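Long-range contact in amidohydrolase (Thermotoga maritima, PDB 3OOQ), which is probably a metal-dependent hydrolase of the amidohydrolase family, perhaps with allantoinase activity: residues F[301-306]-F[333-338]. Numbering follows the deposited sequence.
Sequences IALMCD and LKILTV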
ATOM      1  N   ILE F 301     -29.665   7.074  37.574  1.00 22.65           N
ATOM      2  CA  ILE F 301     -28.669   7.634  36.678  1.00 22.13           C
ATOM      3  C   ILE F 301     -27.543   8.337  37.422  1.00 22.57           C
ATOM      4  O   ILE F 301     -27.725   8.806  38.570  1.00 22.46           O
ATOM      5  CB  ILE F 301     -29.298   8.611  35.630  1.00 22.07           C
ATOM      6  CG1 ILE F 301     -29.694   9.952  36.278  1.00 22.42           C
ATOM      7  CG2 ILE F 301     -30.445   7.949  34.903  1.00 21.46           C
ATOM      8  CD1 ILE F 301     -30.232  11.026  35.290  1.00 22.34           C
ATOM      9  N   ALA F 302     -26.375   8.365  36.774  1.00 21.63           N
ATOM     10  CA  ALA F 302     -25.252   9.199  37.184  1.00 21.81           C
ATOM     11  C   ALA F 302     -24.855  10.041  35.985  1.00 22.10           C
ATOM     12  O   ALA F 302     -25.189   9.715  34.835  1.00 22.62           O
ATOM     13  CB  ALA F 302     -24.060   8.364  37.628  1.00 21.15           C
ATOM     14  N   LEU F 303     -24.143  11.120  36.261  1.00 21.88           N
ATOM     15  CA  LEU F 303     -23.650  11.994  35.211  1.00 22.42           C
ATOM     16  C   LEU F 303     -22.127  11.905  35.068  1.00 23.35           C
ATOM     17  O   LEU F 303     -21.394  12.130  36.043  1.00 23.49           O
ATOM     18  CB  LEU F 303     -24.087  13.436  35.471  1.00 21.32           C
ATOM     19  CG  LEU F 303     -23.650  14.525  34.481  1.00 29.86           C
ATOM     20  CD1 LEU F 303     -24.169  14.266  33.054  1.00 21.45           C
ATOM     21  CD2 LEU F 303     -24.097  15.895  34.982  1.00 21.22           C
HETATM   22  N   MSE F 304     -21.668  11.614  33.843  1.00 23.90           N
HETATM   23  CA  MSE F 304     -20.238  11.581  33.509  1.00 24.40           C
HETATM   24  C   MSE F 304     -19.824  12.769  32.645  1.00 22.61           C
HETATM   25  O   MSE F 304     -20.639  13.328  31.914  1.00 21.23           O
HETATM   26  CB  MSE F 304     -19.869  10.282  32.765  1.00 26.72           C
HETATM   27  CG  MSE F 304     -20.392  10.209  31.324  1.00 16.94           C
HETATM   28 SE   MSE F 304     -19.496   8.831  30.286  1.00 31.85          SE
HETATM   29  CE  MSE F 304     -20.860   7.419  30.468  1.00 17.07           C
ATOM     30  N   CYS F 305     -18.540  13.115  32.721  1.00 22.03           N
ATOM     31  CA  CYS F 305     -17.913  14.008  31.755  1.00 22.01           C
ATOM     32  C   CYS F 305     -17.402  13.233  30.545  1.00 21.93           C
ATOM     33  O   CYS F 305     -17.104  13.829  29.501  1.00 21.19           O
ATOM     34  CB  CYS F 305     -16.735  14.737  32.411  1.00 22.38           C
ATOM     35  SG  CYS F 305     -17.267  16.015  33.563  1.00 26.13           S
ATOM     36  N   ASP F 306     -17.298  11.911  30.693  1.00 22.93           N
ATOM     37  CA  ASP F 306     -16.552  11.062  29.742  1.00 24.14           C
ATOM     38  C   ASP F 306     -15.174  11.668  29.453  1.00 24.31           C
ATOM     39  O   ASP F 306     -14.701  11.667  28.301  1.00 25.53           O
ATOM     40  CB  ASP F 306     -17.326  10.888  28.435  1.00 24.73           C
ATOM     41  CG  ASP F 306     -16.822   9.714  27.594  1.00 23.78           C
ATOM     42  OD1 ASP F 306     -16.112   8.836  28.120  1.00 25.58           O
ATOM     43  OD2 ASP F 306     -17.160   9.674  26.401  1.00 24.90           O
ATOM     44  N   LEU F 333     -26.998  17.253  42.133  1.00 21.61           N
ATOM     45  CA  LEU F 333     -25.969  16.933  43.120  1.00 21.52           C
ATOM     46  C   LEU F 333     -25.865  15.430  43.361  1.00 20.98           C
ATOM     47  O   LEU F 333     -24.756  14.883  43.387  1.00 20.85           O
ATOM     48  CB  LEU F 333     -26.204  17.700  44.431  1.00 21.27           C
ATOM     49  CG  LEU F 333     -25.944  19.193  44.312  1.00 18.83           C
ATOM     50  CD1 LEU F 333     -26.488  19.957  45.570  1.00 20.90           C
ATOM     51  CD2 LEU F 333     -24.452  19.400  44.142  1.00 21.18           C
ATOM     52  N   LYS F 334     -27.017  14.767  43.497  1.00 21.09           N
ATOM     53  CA  LYS F 334     -27.067  13.308  43.717  1.00 22.30           C
ATOM     54  C   LYS F 334     -26.435  12.521  42.553  1.00 21.60           C
ATOM     55  O   LYS F 334     -25.726  11.536  42.772  1.00 21.03           O
ATOM     56  CB  LYS F 334     -28.507  12.809  43.918  1.00 23.74           C
ATOM     57  CG  LYS F 334     -29.212  13.310  45.155  1.00 26.46           C
ATOM     58  CD  LYS F 334     -30.583  12.653  45.331  1.00 26.24           C
ATOM     59  CE  LYS F 334     -31.292  13.212  46.589  1.00 28.24           C
ATOM     60  NZ  LYS F 334     -32.438  12.365  47.045  1.00 28.53           N
ATOM     61  N   ILE F 335     -26.695  12.949  41.321  1.00 21.49           N
ATOM     62  CA  ILE F 335     -26.137  12.229  40.160  1.00 21.64           C
ATOM     63  C   ILE F 335     -24.626  12.445  39.996  1.00 21.58           C
ATOM     64  O   ILE F 335     -23.978  11.818  39.134  1.00 21.49           O
ATOM     65  CB  ILE F 335     -26.902  12.518  38.851  1.00 21.98           C
ATOM     66  CG1 ILE F 335     -26.672  13.948  38.362  1.00 16.87           C
ATOM     67  CG2 ILE F 335     -28.371  12.211  39.019  1.00 16.28           C
ATOM     68  CD1 ILE F 335     -27.325  14.240  36.983  1.00 22.95           C
ATOM     69  N   LEU F 336     -24.078  13.336  40.817  1.00 21.28           N
ATOM     70  CA  LEU F 336     -22.645  13.560  40.883  1.00 21.90           C
ATOM     71  C   LEU F 336     -21.976  12.872  42.068  1.00 21.98           C
ATOM     72  O   LEU F 336     -20.730  12.830  42.146  1.00 22.41           O
ATOM     73  CB  LEU F 336     -22.339  15.050  40.921  1.00 22.50           C
ATOM     74  CG  LEU F 336     -22.640  15.858  39.656  1.00 24.80           C
ATOM     75  CD1 LEU F 336     -22.415  17.355  39.944  1.00 23.52           C
ATOM     76  CD2 LEU F 336     -21.794  15.376  38.458  1.00 22.72           C
ATOM     77  N   THR F 337     -22.797  12.326  42.971  1.00 21.32           N
ATOM     78  CA  THR F 337     -22.320  11.832  44.273  1.00 21.43           C
ATOM     79  C   THR F 337     -22.842  10.424  44.636  1.00 22.22           C
ATOM     80  O   THR F 337     -22.215   9.417  44.276  1.00 22.99           O
ATOM     81  CB  THR F 337     -22.619  12.871  45.391  1.00 21.26           C
ATOM     82  OG1 THR F 337     -23.997  13.252  45.310  1.00 20.09           O
ATOM     83  CG2 THR F 337     -21.746  14.137  45.223  1.00 18.99           C
ATOM     84  N   VAL F 338     -23.982  10.351  45.330  1.00 22.15           N
ATOM     85  CA  VAL F 338     -24.515   9.088  45.839  1.00 22.36           C
ATOM     86  C   VAL F 338     -24.966   8.111  44.732  1.00 22.74           C
ATOM     87  O   VAL F 338     -24.738   6.912  44.839  1.00 23.16           O
ATOM     88  CB  VAL F 338     -25.663   9.330  46.898  1.00 23.11           C
ATOM     89  CG1 VAL F 338     -26.845  10.104  46.298  1.00 17.40           C
ATOM     90  CG2 VAL F 338     -26.151   7.999  47.521  1.00 18.66           C
TER
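Ile-335, at the corner of a type I beta turn spanning Lys-334 to Thr-337, presses its branched side chain against the short strand 301-303 of the TIM-barrel amidohydrolase fold. The side chains of Ile-301 and Leu-303 form two bumps separated by Ala-302, and Ile-335 fills the hollow between them. Its chi1 of 70° sets CG1 between the backbone N and the carbonyl carbon; from there CD1 runs on to CB of Leu-303, at 3.7 Å, with CD2 of Leu-303 a little farther off. The CG2 branch packs over the backbone, 3.5 Å from O of Ile-301, and touches CG1 of Ile-301 at 3.8 Å, the two side chains running alongside each other in the same direction. An alanine here would probably open a gap between Ile-301 and Leu-303, leaving CG1 of the one and CB of the other without the methyls that cover them. The next residue of the turn, Leu-336, fits more loosely: its CD2 stands 4.2 Å from CD2 of Leu-303, and Ala-319 of helix 315-321 touches both leucines. Strand 301-303 also pairs with strand 269-271, while Leu-336 is tied to Val-60 of strand 54-64, so the turn bridges two barrel strands. One nearly straight hydrogen bond fastens the turn to the strand: N of Leu-303 donates to O of Ile-335 at 3.0 Å, with an angle of 167° at the hydrogen.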